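Local coordinates for protein probable zinc protease PqqL (Escherichia coli, PDB 6OFT) that probably cleaves peptides as a zinc-dependent endopeptidase of the M16 family, this chain being the first half of the full-length periplasmic protein, at residues A[52-57]-A[89-94]; A[272-277]-A[403-408]; A[14-19]-A[194-199]; A[57-62]-A[124-129]. All coordinates share one frame; numbering follows the deposited sequence.

Contact 1. Residues A[52-57]-A[89-94]; sequences VAHFVE and AYTSYD
Ala53, in the first turn of helix 52-59, sets its CB against the methyl of Thr91, 3.7 Å from CG2. Thr91 holds CG2 anti to its backbone N and OG1 beside it (chi1 -51°), which sends the methyl to Ala53 and the hydroxyl toward Glu57. His54 comes next: Thr91 OG1 lies 3.5 Å from His54 CA and sits at the edge of the imidazole, near its plane, while the ring meets that of His58 edge-to-face. His54, Glu57 and His58 spell the HXXEH sequence, the inverted zinc motif of M16 peptidases; both histidines are predicted zinc ligands and the glutamate the predicted proton acceptor. Residues 52-57 of the helix run nearly antiparallel (169°) to residues 89-91 of edge strand 87-91 in the six-stranded sheet. At Glu57, CG stands anti to the backbone N and the chain bends at chi2 (-125°), bringing the carboxylate across to the strand. Thr91 OG1 donates, at 2.7 Å, to the anti lone pair of Glu57 OE2, away from OE1. An alanine here would probably leave the Thr91 hydroxyl without its acceptor and open a gap beside Ala89. Glu57 OE1 lies 3.4 Å from Ala89 CB, with Tyr98 touching the same side chain.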
loop_
_atom_site.group_PDB
_atom_site.type_symbol
_atom_site.label_atom_id
_atom_site.label_comp_id
_atom_site.label_asym_id
_atom_site.label_seq_id
_atom_site.Cartn_x
_atom_site.Cartn_y
_atom_site.Cartn_z
ATOM N N VAL A 52 0.096 -8.817 -18.481
ATOM C CA VAL A 52 1.062 -9.910 -18.641
ATOM C C VAL A 52 1.800 -10.196 -17.317
ATOM O O VAL A 52 2.024 -11.370 -17.018
ATOM C CB VAL A 52 2.001 -9.694 -19.866
ATOM C CG1 VAL A 52 3.235 -10.576 -19.822
ATOM C CG2 VAL A 52 1.236 -9.930 -21.166
ATOM N N ALA A 53 2.126 -9.165 -16.504
ATOM C CA ALA A 53 2.766 -9.412 -15.203
ATOM C C ALA A 53 1.872 -10.316 -14.333
ATOM O O ALA A 53 2.370 -11.259 -13.720
ATOM C CB ALA A 53 3.050 -8.100 -14.476
ATOM N N HIS A 54 0.547 -10.047 -14.341
ATOM C CA HIS A 54 -0.475 -10.782 -13.579
ATOM C C HIS A 54 -0.700 -12.178 -14.182
ATOM O O HIS A 54 -0.882 -13.144 -13.437
ATOM C CB HIS A 54 -1.761 -9.932 -13.483
ATOM C CG HIS A 54 -2.941 -10.614 -12.859
ATOM N ND1 HIS A 54 -4.090 -10.865 -13.585
ATOM C CD2 HIS A 54 -3.119 -11.059 -11.595
ATOM C CE1 HIS A 54 -4.922 -11.466 -12.750
ATOM N NE2 HIS A 54 -4.380 -11.615 -11.545
ATOM N N PHE A 55 -0.686 -12.284 -15.526
ATOM C CA PHE A 55 -0.838 -13.560 -16.239
ATOM C C PHE A 55 0.370 -14.471 -15.901
ATOM O O PHE A 55 0.159 -15.636 -15.552
ATOM C CB PHE A 55 -0.984 -13.347 -17.762
ATOM C CG PHE A 55 -1.682 -14.437 -18.563
ATOM C CD1 PHE A 55 -1.416 -15.785 -18.326
ATOM C CD2 PHE A 55 -2.548 -14.111 -19.603
ATOM C CE1 PHE A 55 -2.054 -16.787 -19.070
ATOM C CE2 PHE A 55 -3.179 -15.114 -20.356
ATOM C CZ PHE A 55 -2.920 -16.443 -20.093
ATOM N N VAL A 56 1.613 -13.918 -15.922
ATOM C CA VAL A 56 2.848 -14.654 -15.565
ATOM C C VAL A 56 2.730 -15.261 -14.142
ATOM O O VAL A 56 3.069 -16.426 -13.952
ATOM C CB VAL A 56 4.149 -13.795 -15.746
ATOM C CG1 VAL A 56 5.343 -14.397 -15.001
ATOM C CG2 VAL A 56 4.486 -13.609 -17.219
ATOM N N GLU A 57 2.222 -14.461 -13.170
ATOM C CA GLU A 57 2.006 -14.840 -11.770
ATOM C C GLU A 57 1.131 -16.103 -11.650
ATOM O O GLU A 57 1.511 -17.043 -10.966
ATOM C CB GLU A 57 1.396 -13.656 -11.005
ATOM C CG GLU A 57 1.162 -13.909 -9.522
ATOM C CD GLU A 57 -0.276 -13.644 -9.128
ATOM O OE1 GLU A 57 -0.979 -14.604 -8.754
ATOM O OE2 GLU A 57 -0.713 -12.478 -9.231
ATOM N N ALA A 89 -0.351 -15.601 -4.013
ATOM C CA ALA A 89 0.509 -14.760 -4.854
ATOM C C ALA A 89 -0.290 -13.534 -5.230
ATOM O O ALA A 89 -1.513 -13.593 -5.219
ATOM C CB ALA A 89 0.933 -15.515 -6.118
ATOM N N TYR A 90 0.387 -12.427 -5.555
ATOM C CA TYR A 90 -0.297 -11.223 -5.998
ATOM C C TYR A 90 0.602 -10.439 -6.930
ATOM O O TYR A 90 1.826 -10.512 -6.801
ATOM C CB TYR A 90 -0.773 -10.336 -4.807
ATOM C CG TYR A 90 0.326 -9.628 -4.042
ATOM C CD1 TYR A 90 0.872 -8.430 -4.510
ATOM C CD2 TYR A 90 0.767 -10.108 -2.813
ATOM C CE1 TYR A 90 1.887 -7.775 -3.811
ATOM C CE2 TYR A 90 1.754 -9.438 -2.086
ATOM C CZ TYR A 90 2.293 -8.258 -2.576
ATOM O OH TYR A 90 3.272 -7.603 -1.864
ATOM N N THR A 91 -0.018 -9.642 -7.811
ATOM C CA THR A 91 0.663 -8.745 -8.729
ATOM C C THR A 91 0.115 -7.350 -8.495
ATOM O O THR A 91 -1.102 -7.145 -8.516
ATOM C CB THR A 91 0.489 -9.177 -10.199
ATOM O OG1 THR A 91 0.832 -10.548 -10.324
ATOM C CG2 THR A 91 1.357 -8.357 -11.151
ATOM N N SER A 92 1.009 -6.391 -8.272
ATOM C CA SER A 92 0.592 -5.004 -8.087
ATOM C C SER A 92 1.284 -4.180 -9.172
ATOM O O SER A 92 1.884 -4.739 -10.094
ATOM C CB SER A 92 0.972 -4.512 -6.691
ATOM O OG SER A 92 2.384 -4.422 -6.539
ATOM N N TYR A 93 1.205 -2.862 -9.067
ATOM C CA TYR A 93 1.882 -1.966 -10.003
ATOM C C TYR A 93 3.404 -2.131 -9.904
ATOM O O TYR A 93 4.096 -2.091 -10.908
ATOM C CB TYR A 93 1.553 -0.509 -9.628
ATOM C CG TYR A 93 0.106 -0.132 -9.815
ATOM C CD1 TYR A 93 -0.389 0.203 -11.070
ATOM C CD2 TYR A 93 -0.761 -0.053 -8.725
ATOM C CE1 TYR A 93 -1.720 0.574 -11.246
ATOM C CE2 TYR A 93 -2.101 0.299 -8.893
ATOM C CZ TYR A 93 -2.570 0.628 -10.155
ATOM O OH TYR A 93 -3.871 1.017 -10.339
ATOM N N ASP A 94 3.904 -2.324 -8.686
ATOM C CA ASP A 94 5.323 -2.327 -8.320
ATOM C C ASP A 94 6.018 -3.668 -8.202
ATOM O O ASP A 94 7.246 -3.707 -8.241
ATOM C CB ASP A 94 5.486 -1.593 -6.976
ATOM C CG ASP A 94 4.733 -0.293 -6.868
ATOM O OD1 ASP A 94 4.973 0.603 -7.704
ATOM O OD2 ASP A 94 3.901 -0.173 -5.960
#

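Contact 2. Residues A[272-277]-A[403-408]; sequences QSFIEQ and QLSKRL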
loop_
_atom_site.group_PDB
_atom_site.type_symbol
_atom_site.label_atom_id
_atom_site.label_comp_id
_atom_site.label_asym_id
_atom_site.label_seq_id
_atom_site.Cartn_x
_atom_site.Cartn_y
_atom_site.Cartn_z
ATOM N N GLN A 272 15.851 13.881 8.215
ATOM C CA GLN A 272 15.044 14.917 7.571
ATOM C C GLN A 272 13.763 14.302 6.972
ATOM O O GLN A 272 12.680 14.842 7.197
ATOM C CB GLN A 272 15.881 15.630 6.485
ATOM C CG GLN A 272 15.175 16.775 5.760
ATOM C CD GLN A 272 15.966 17.272 4.567
ATOM O OE1 GLN A 272 15.621 17.014 3.409
ATOM N NE2 GLN A 272 17.046 18.000 4.818
ATOM N N SER A 273 13.873 13.160 6.251
ATOM C CA SER A 273 12.693 12.525 5.643
ATOM C C SER A 273 11.803 11.828 6.693
ATOM O O SER A 273 10.594 11.760 6.501
ATOM C CB SER A 273 13.074 11.612 4.479
ATOM O OG SER A 273 13.932 10.554 4.872
ATOM N N PHE A 274 12.380 11.410 7.836
ATOM C CA PHE A 274 11.608 10.850 8.950
ATOM C C PHE A 274 10.700 11.967 9.511
ATOM O O PHE A 274 9.534 11.712 9.791
ATOM C CB PHE A 274 12.535 10.306 10.066
ATOM C CG PHE A 274 11.817 9.686 11.250
ATOM C CD1 PHE A 274 11.387 10.472 12.317
ATOM C CD2 PHE A 274 11.568 8.320 11.295
ATOM C CE1 PHE A 274 10.720 9.899 13.409
ATOM C CE2 PHE A 274 10.890 7.749 12.382
ATOM C CZ PHE A 274 10.477 8.541 13.435
ATOM N N ILE A 275 11.243 13.195 9.662
ATOM C CA ILE A 275 10.525 14.363 10.180
ATOM C C ILE A 275 9.418 14.783 9.213
ATOM O O ILE A 275 8.306 15.050 9.664
ATOM C CB ILE A 275 11.483 15.543 10.540
ATOM C CG1 ILE A 275 12.373 15.195 11.751
ATOM C CG2 ILE A 275 10.698 16.853 10.792
ATOM C CD1 ILE A 275 13.684 15.987 11.819
ATOM N N GLU A 276 9.724 14.859 7.901
ATOM C CA GLU A 276 8.758 15.232 6.854
ATOM C C GLU A 276 7.534 14.317 6.890
ATOM O O GLU A 276 6.408 14.816 6.873
ATOM C CB GLU A 276 9.420 15.230 5.467
ATOM C CG GLU A 276 8.463 15.445 4.297
ATOM C CD GLU A 276 8.627 16.730 3.505
ATOM O OE1 GLU A 276 9.781 17.181 3.325
ATOM O OE2 GLU A 276 7.597 17.277 3.048
ATOM N N GLN A 277 7.749 12.991 6.970
ATOM C CA GLN A 277 6.652 12.013 7.009
ATOM C C GLN A 277 5.872 12.158 8.303
ATOM O O GLN A 277 4.645 12.072 8.280
ATOM C CB GLN A 277 7.183 10.568 6.848
ATOM C CG GLN A 277 6.091 9.479 6.653
ATOM C CD GLN A 277 5.415 8.958 7.918
ATOM O OE1 GLN A 277 5.848 9.200 9.049
ATOM N NE2 GLN A 277 4.326 8.206 7.757
ATOM N N GLN A 403 12.908 5.500 19.892
ATOM C CA GLN A 403 14.033 6.416 20.145
ATOM C C GLN A 403 14.058 7.575 19.125
ATOM O O GLN A 403 14.180 8.735 19.529
ATOM C CB GLN A 403 15.374 5.663 20.121
ATOM C CG GLN A 403 15.649 4.790 21.348
ATOM C CD GLN A 403 17.031 4.142 21.352
ATOM O OE1 GLN A 403 17.632 3.915 22.410
ATOM N NE2 GLN A 403 17.569 3.808 20.181
ATOM N N LEU A 404 13.893 7.271 17.819
ATOM C CA LEU A 404 13.861 8.285 16.752
ATOM C C LEU A 404 12.730 9.269 16.952
ATOM O O LEU A 404 12.937 10.454 16.738
ATOM C CB LEU A 404 13.688 7.659 15.357
ATOM C CG LEU A 404 14.912 7.231 14.579
ATOM C CD1 LEU A 404 14.493 6.620 13.245
ATOM C CD2 LEU A 404 15.895 8.394 14.348
ATOM N N SER A 405 11.521 8.773 17.298
ATOM C CA SER A 405 10.332 9.598 17.539
ATOM C C SER A 405 10.551 10.519 18.727
ATOM O O SER A 405 10.317 11.713 18.598
ATOM C CB SER A 405 9.102 8.728 17.771
ATOM O OG SER A 405 8.862 7.898 16.648
ATOM N N LYS A 406 11.049 9.978 19.869
ATOM C CA LYS A 406 11.359 10.737 21.087
ATOM C C LYS A 406 12.339 11.891 20.809
ATOM O O LYS A 406 12.209 12.965 21.399
ATOM C CB LYS A 406 11.958 9.815 22.160
ATOM C CG LYS A 406 10.977 9.387 23.242
ATOM C CD LYS A 406 11.463 9.780 24.624
ATOM C CE LYS A 406 10.602 9.206 25.724
ATOM N NZ LYS A 406 11.038 9.663 27.072
ATOM N N ARG A 407 13.317 11.664 19.929
ATOM C CA ARG A 407 14.331 12.661 19.601
ATOM C C ARG A 407 13.952 13.587 18.422
ATOM O O ARG A 407 14.096 14.793 18.545
ATOM C CB ARG A 407 15.679 11.973 19.351
ATOM C CG ARG A 407 16.799 12.925 18.927
ATOM C CD ARG A 407 18.128 12.220 18.820
ATOM N NE ARG A 407 18.114 11.178 17.797
ATOM C CZ ARG A 407 18.504 11.362 16.543
ATOM N NH1 ARG A 407 18.944 12.550 16.144
ATOM N NH2 ARG A 407 18.462 10.359 15.680
ATOM N N LEU A 408 13.544 13.037 17.277
ATOM C CA LEU A 408 13.247 13.853 16.094
ATOM C C LEU A 408 11.937 14.643 16.170
ATOM O O LEU A 408 11.858 15.715 15.559
ATOM C CB LEU A 408 13.305 13.032 14.798
ATOM C CG LEU A 408 14.683 12.430 14.454
ATOM C CD1 LEU A 408 14.606 11.617 13.185
ATOM C CD2 LEU A 408 15.772 13.518 14.328
#
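Phe274 pushes its ring into helix 398-408, and three residues there receive it. Its CG is anti to the backbone N (chi1 -179°), which sends the ring toward helix 398-408. Leu404 covers one face, with a CH-pi contact from CB 4.2 Å from the ring centroid and offset toward the rim; Leu404 CD1 adds to it, 3.9 Å from Phe274 CD2. At the ring edge, in plane, stands Ser405 OG, 3.7 Å from Phe274 CZ, its hydroxyl bonded to the backbone O of Thr401. Leu408 approaches obliquely and closest of all, CD1 to Phe274 CD1 at 3.5 Å. Beside this, Ile275 packs more lightly, CG1 lying 3.9 Å from Leu408 CB, with the two side chains crossing at about a right angle. The solvent side is quite different: Lys406 and Arg407 are exposed, and a salt bridge there joins Arg407 to Glu271, just before the first segment. No hydrogen bond joins the two segments. Their axes cross at -82°, 10.9 Å apart, an almost perpendicular helix pair in which the Phe274 ring lies against Leu404 and Leu408, both coming from the same side of its plane. Residues 272-277 fall in the part of the sequence assigned to the M16 inactive domain, away from the predicted zinc site.

Contact 3. Residues A[14-19]-A[194-199]; sequences LDNGLR and YQPNNM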
loop_
_atom_site.group_PDB
_atom_site.type_symbol
_atom_site.label_atom_id
_atom_site.label_comp_id
_atom_site.label_asym_id
_atom_site.label_seq_id
_atom_site.Cartn_x
_atom_site.Cartn_y
_atom_site.Cartn_z
ATOM N N LEU A 14 23.313 -13.153 -2.585
ATOM C CA LEU A 14 24.030 -14.347 -3.040
ATOM C C LEU A 14 24.923 -13.879 -4.203
ATOM O O LEU A 14 24.653 -12.807 -4.755
ATOM C CB LEU A 14 23.022 -15.430 -3.494
ATOM C CG LEU A 14 22.105 -16.043 -2.397
ATOM C CD1 LEU A 14 21.148 -17.046 -2.986
ATOM C CD2 LEU A 14 22.907 -16.709 -1.284
ATOM N N ASP A 15 25.980 -14.653 -4.591
ATOM C CA ASP A 15 26.864 -14.238 -5.703
ATOM C C ASP A 15 26.132 -14.041 -7.038
ATOM O O ASP A 15 26.578 -13.251 -7.872
ATOM C CB ASP A 15 28.062 -15.185 -5.889
ATOM C CG ASP A 15 29.069 -15.176 -4.767
ATOM O OD1 ASP A 15 29.085 -14.197 -3.988
ATOM O OD2 ASP A 15 29.846 -16.155 -4.661
ATOM N N ASN A 16 24.998 -14.733 -7.226
ATOM C CA ASN A 16 24.187 -14.577 -8.439
ATOM C C ASN A 16 23.349 -13.269 -8.442
ATOM O O ASN A 16 22.680 -12.986 -9.426
ATOM C CB ASN A 16 23.322 -15.824 -8.693
ATOM C CG ASN A 16 22.270 -16.103 -7.653
ATOM O OD1 ASN A 16 21.921 -15.255 -6.832
ATOM N ND2 ASN A 16 21.723 -17.298 -7.683
ATOM N N GLY A 17 23.391 -12.498 -7.353
ATOM C CA GLY A 17 22.678 -11.229 -7.255
ATOM C C GLY A 17 21.354 -11.240 -6.519
ATOM O O GLY A 17 20.768 -10.168 -6.317
ATOM N N LEU A 18 20.852 -12.439 -6.139
ATOM C CA LEU A 18 19.593 -12.567 -5.409
ATOM C C LEU A 18 19.772 -11.991 -4.003
ATOM O O LEU A 18 20.735 -12.339 -3.327
ATOM C CB LEU A 18 19.120 -14.042 -5.348
ATOM C CG LEU A 18 17.762 -14.278 -4.646
ATOM C CD1 LEU A 18 16.821 -15.089 -5.513
ATOM C CD2 LEU A 18 17.952 -14.946 -3.279
ATOM N N ARG A 19 18.843 -11.128 -3.567
ATOM C CA ARG A 19 18.905 -10.531 -2.238
ATOM C C ARG A 19 18.064 -11.354 -1.285
ATOM O O ARG A 19 17.139 -12.035 -1.713
ATOM C CB ARG A 19 18.396 -9.078 -2.263
ATOM C CG ARG A 19 19.368 -8.041 -2.860
ATOM C CD ARG A 19 18.637 -6.723 -3.130
ATOM N NE ARG A 19 17.937 -6.756 -4.419
ATOM C CZ ARG A 19 17.101 -5.825 -4.877
ATOM N NH1 ARG A 19 16.804 -4.764 -4.133
ATOM N NH2 ARG A 19 16.544 -5.958 -6.076
ATOM N N TYR A 194 12.346 -11.914 -14.527
ATOM C CA TYR A 194 12.614 -12.946 -13.508
ATOM C C TYR A 194 14.045 -13.449 -13.594
ATOM O O TYR A 194 14.318 -14.535 -14.128
ATOM C CB TYR A 194 11.600 -14.114 -13.558
ATOM C CG TYR A 194 10.211 -13.786 -13.058
ATOM C CD1 TYR A 194 9.444 -12.794 -13.668
ATOM C CD2 TYR A 194 9.618 -14.541 -12.048
ATOM C CE1 TYR A 194 8.149 -12.510 -13.231
ATOM C CE2 TYR A 194 8.305 -14.302 -11.639
ATOM C CZ TYR A 194 7.575 -13.286 -12.234
ATOM O OH TYR A 194 6.297 -13.023 -11.810
ATOM N N GLN A 195 14.964 -12.616 -13.110
ATOM C CA GLN A 195 16.405 -12.883 -13.036
ATOM C C GLN A 195 16.850 -12.538 -11.611
ATOM O O GLN A 195 16.176 -11.703 -11.000
ATOM C CB GLN A 195 17.195 -12.127 -14.132
ATOM C CG GLN A 195 16.874 -12.581 -15.592
ATOM C CD GLN A 195 16.906 -14.083 -15.867
ATOM O OE1 GLN A 195 17.519 -14.865 -15.151
ATOM N NE2 GLN A 195 16.242 -14.535 -16.926
ATOM N N PRO A 196 17.890 -13.221 -11.037
ATOM C CA PRO A 196 18.206 -13.047 -9.605
ATOM C C PRO A 196 18.411 -11.639 -9.066
ATOM O O PRO A 196 17.970 -11.397 -7.956
ATOM C CB PRO A 196 19.476 -13.892 -9.416
ATOM C CG PRO A 196 19.334 -14.957 -10.405
ATOM C CD PRO A 196 18.715 -14.302 -11.617
ATOM N N ASN A 197 19.031 -10.722 -9.822
ATOM C CA ASN A 197 19.305 -9.355 -9.356
ATOM C C ASN A 197 18.034 -8.476 -9.208
ATOM O O ASN A 197 18.125 -7.354 -8.705
ATOM C CB ASN A 197 20.360 -8.686 -10.254
ATOM C CG ASN A 197 19.857 -8.268 -11.616
ATOM O OD1 ASN A 197 18.963 -8.886 -12.201
ATOM N ND2 ASN A 197 20.436 -7.206 -12.155
ATOM N N ASN A 198 16.863 -8.992 -9.638
ATOM C CA ASN A 198 15.583 -8.313 -9.516
ATOM C C ASN A 198 14.723 -9.082 -8.493
ATOM O O ASN A 198 13.509 -8.869 -8.418
ATOM C CB ASN A 198 14.894 -8.234 -10.906
ATOM C CG ASN A 198 13.728 -7.279 -10.973
ATOM O OD1 ASN A 198 13.749 -6.192 -10.390
ATOM N ND2 ASN A 198 12.677 -7.672 -11.671
ATOM N N MET A 199 15.364 -9.950 -7.674
ATOM C CA MET A 199 14.655 -10.772 -6.683
ATOM C C MET A 199 15.171 -10.643 -5.265
ATOM O O MET A 199 16.377 -10.538 -5.039
ATOM C CB MET A 199 14.714 -12.260 -7.052
ATOM C CG MET A 199 13.932 -12.628 -8.267
ATOM S SD MET A 199 14.360 -14.315 -8.696
ATOM C CE MET A 199 13.407 -14.494 -10.166
HETATM O O HOH W 1 18.210 -8.878 -6.131
HETATM O O HOH W 2 15.347 -4.766 -8.700
#
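Met199 O is gripped twice: Arg19 N donates to it at 2.9 Å, nearly straight at 168°, and a water bonds to the same oxygen at 2.7 Å. That water also meets Gly17 O and accepts from Arg19 NE at 2.7 Å, lying in the plane of the guanidinium at its edge. The Arg19 chain bends at chi3 (-83°), which carries NH2 over to Asn197 O for a long, weak bond of 3.4 Å. A second water links Arg19 NH2, weakly, to Asn198 OD1, while Asn198 ND2 bonds Thr40 OG1. On the other flank Asn16 folds back so that OD1 accepts from Leu18 N at 3.1 Å, an Asx turn that overlaps the end of the type I turn from Leu14 to Gly17, while its ND2 serves Leu220 and Leu223. Pro196 CB sits 3.3 Å from Asn16 O, and Pro196 O takes a CH contact from Leu18 CA. Leu18 CD1 lies 3.8 Å from Met199 CB. Here strand 19-24 begins pairing, in parallel, with strand 199-205, and Arg19 bonds to Phe201. Backbone carbonyls from both loops thus gather at one place, and the positive charge of Arg19 and the water would probably offset the repulsion among their partly negative oxygens.

Contact 4. Residues A[57-62]-A[124-129]; sequences EHMMFN and ATFEKL
Met60 CB points away from segment 124-129, yet bends at chi2 (-53°) and chi3 (104°) swing its methyl round to Ala124, CE to CB 3.4 Å, tighter than usual for two carbons. The same CE lies 3.8 Å from Phe126 CZ. Met59, also doubly bent, lays its CB 3.6 Å from Phe126 CE1, so both methionines meet the ring obliquely, while Tyr190 of helix 183-193 stacks on it edge-to-face. An alanine in place of Phe126 would probably open a gap beside Met59 and leave the Met60 methyl loosely held. One water donates to Met59 O, 2.6 Å from that oxygen, and accepts from Phe126 N; a second donates to Asn62 O and accepts from Glu127 N, 2.9 Å from that nitrogen. Asn62 ND2 turns back to His58 O at 2.9 Å, while His58 ND1 bonds Glu134, which like His58 is a predicted zinc ligand. The join between the HXXEH helix and the start of helix 128-144 therefore rests on apolar fit and water bridges.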
loop_
_atom_site.group_PDB
_atom_site.type_symbol
_atom_site.label_atom_id
_atom_site.label_comp_id
_atom_site.label_asym_id
_atom_site.label_seq_id
_atom_site.Cartn_x
_atom_site.Cartn_y
_atom_site.Cartn_z
ATOM N N GLU A 57 2.222 -14.461 -13.170
ATOM C CA GLU A 57 2.006 -14.840 -11.770
ATOM C C GLU A 57 1.131 -16.103 -11.650
ATOM O O GLU A 57 1.511 -17.043 -10.966
ATOM C CB GLU A 57 1.396 -13.656 -11.005
ATOM C CG GLU A 57 1.162 -13.909 -9.522
ATOM C CD GLU A 57 -0.276 -13.644 -9.128
ATOM O OE1 GLU A 57 -0.979 -14.604 -8.754
ATOM O OE2 GLU A 57 -0.713 -12.478 -9.231
ATOM N N HIS A 58 -0.002 -16.129 -12.363
ATOM C CA HIS A 58 -0.905 -17.278 -12.437
ATOM C C HIS A 58 -0.199 -18.510 -13.047
ATOM O O HIS A 58 -0.397 -19.631 -12.578
ATOM C CB HIS A 58 -2.147 -16.911 -13.275
ATOM C CG HIS A 58 -3.203 -16.202 -12.489
ATOM N ND1 HIS A 58 -4.410 -16.805 -12.210
ATOM C CD2 HIS A 58 -3.192 -14.972 -11.924
ATOM C CE1 HIS A 58 -5.096 -15.929 -11.497
ATOM N NE2 HIS A 58 -4.405 -14.813 -11.296
ATOM N N MET A 59 0.661 -18.290 -14.044
ATOM C CA MET A 59 1.369 -19.378 -14.726
ATOM C C MET A 59 2.395 -20.102 -13.849
ATOM O O MET A 59 2.834 -21.188 -14.229
ATOM C CB MET A 59 2.015 -18.902 -16.043
ATOM C CG MET A 59 1.024 -18.579 -17.173
ATOM S SD MET A 59 -0.276 -19.801 -17.508
ATOM C CE MET A 59 0.729 -21.328 -17.771
ATOM N N MET A 60 2.747 -19.547 -12.665
ATOM C CA MET A 60 3.708 -20.200 -11.763
ATOM C C MET A 60 3.111 -21.452 -11.123
ATOM O O MET A 60 3.831 -22.397 -10.788
ATOM C CB MET A 60 4.225 -19.224 -10.681
ATOM C CG MET A 60 5.093 -18.089 -11.228
ATOM S SD MET A 60 6.492 -18.574 -12.274
ATOM C CE MET A 60 5.837 -18.145 -13.866
ATOM N N PHE A 61 1.786 -21.480 -11.018
ATOM C CA PHE A 61 1.042 -22.589 -10.429
ATOM C C PHE A 61 0.537 -23.566 -11.486
ATOM O O PHE A 61 -0.238 -24.463 -11.151
ATOM C CB PHE A 61 -0.125 -22.035 -9.579
ATOM C CG PHE A 61 0.345 -21.067 -8.517
ATOM C CD1 PHE A 61 0.809 -21.529 -7.288
ATOM C CD2 PHE A 61 0.349 -19.697 -8.753
ATOM C CE1 PHE A 61 1.249 -20.633 -6.311
ATOM C CE2 PHE A 61 0.816 -18.808 -7.784
ATOM C CZ PHE A 61 1.258 -19.283 -6.569
ATOM N N ASN A 62 0.983 -23.428 -12.750
ATOM C CA ASN A 62 0.485 -24.303 -13.803
ATOM C C ASN A 62 1.573 -25.018 -14.630
ATOM O O ASN A 62 1.287 -25.507 -15.721
ATOM C CB ASN A 62 -0.504 -23.540 -14.708
ATOM C CG ASN A 62 -1.779 -23.213 -13.978
ATOM O OD1 ASN A 62 -2.656 -24.066 -13.788
ATOM N ND2 ASN A 62 -1.892 -21.982 -13.511
ATOM N N ALA A 124 9.735 -22.070 -14.976
ATOM C CA ALA A 124 8.306 -22.123 -15.351
ATOM C C ALA A 124 8.252 -22.471 -16.851
ATOM O O ALA A 124 9.084 -21.967 -17.610
ATOM C CB ALA A 124 7.645 -20.782 -15.107
ATOM N N THR A 125 7.310 -23.340 -17.268
ATOM C CA THR A 125 7.274 -23.847 -18.653
ATOM C C THR A 125 6.267 -23.188 -19.615
ATOM O O THR A 125 6.488 -23.273 -20.830
ATOM C CB THR A 125 7.074 -25.374 -18.673
ATOM O OG1 THR A 125 5.889 -25.711 -17.949
ATOM C CG2 THR A 125 8.277 -26.127 -18.104
ATOM N N PHE A 126 5.166 -22.577 -19.112
ATOM C CA PHE A 126 4.150 -21.934 -19.966
ATOM C C PHE A 126 3.639 -22.858 -21.082
ATOM O O PHE A 126 3.709 -22.496 -22.255
ATOM C CB PHE A 126 4.650 -20.595 -20.561
ATOM C CG PHE A 126 5.181 -19.616 -19.555
ATOM C CD1 PHE A 126 4.330 -18.725 -18.911
ATOM C CD2 PHE A 126 6.536 -19.593 -19.232
ATOM C CE1 PHE A 126 4.825 -17.827 -17.957
ATOM C CE2 PHE A 126 7.028 -18.691 -18.289
ATOM C CZ PHE A 126 6.168 -17.819 -17.653
ATOM N N GLU A 127 3.143 -24.054 -20.706
ATOM C CA GLU A 127 2.570 -25.038 -21.631
ATOM C C GLU A 127 1.327 -24.427 -22.277
ATOM O O GLU A 127 0.511 -23.823 -21.576
ATOM C CB GLU A 127 2.170 -26.326 -20.877
ATOM C CG GLU A 127 3.322 -27.069 -20.214
ATOM C CD GLU A 127 2.891 -28.055 -19.140
ATOM O OE1 GLU A 127 3.107 -27.758 -17.943
ATOM O OE2 GLU A 127 2.340 -29.123 -19.492
ATOM N N LYS A 128 1.200 -24.559 -23.608
ATOM C CA LYS A 128 0.098 -24.028 -24.422
ATOM C C LYS A 128 -1.273 -24.290 -23.793
ATOM O O LYS A 128 -2.050 -23.353 -23.609
ATOM C CB LYS A 128 0.145 -24.626 -25.842
ATOM C CG LYS A 128 -0.625 -23.819 -26.873
ATOM C CD LYS A 128 -1.537 -24.689 -27.715
ATOM C CE LYS A 128 -2.159 -23.917 -28.855
ATOM N NZ LYS A 128 -3.109 -22.866 -28.391
ATOM N N LEU A 129 -1.544 -25.566 -23.444
ATOM C CA LEU A 129 -2.803 -26.002 -22.850
ATOM C C LEU A 129 -3.087 -25.308 -21.524
ATOM O O LEU A 129 -4.228 -24.907 -21.300
ATOM C CB LEU A 129 -2.859 -27.534 -22.722
ATOM C CG LEU A 129 -3.188 -28.320 -24.010
ATOM C CD1 LEU A 129 -2.741 -29.776 -23.892
ATOM C CD2 LEU A 129 -4.671 -28.254 -24.351
HETATM O O HOH W 3 3.980 -22.482 -16.225
HETATM O O HOH W 4 2.718 -24.508 -17.826
#

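Contacts 1 and 4 share Glu57 and helix 52-59, their centres 13 Å apart, and their segments alternate along the chain; between them the helix bearing the HXXEH motif is packed against edge strand 87-91 on one hand and the start of helix 128-144 on the other. Both are nested inside the long loop closed by contact 3, which pairs strands of the same six-stranded sheet and touches contact 1 where Tyr194 meets Val56. Contact 2 comes later in the chain, on helices 271-296 and 398-408, across the chain's centre from contacts 1 and 4 and about 34 and 46 Å from them between centres. Contacts 1 and 4 thus hold predicted zinc-site residues within the insulinase-family region; contact 2 lies away from that site.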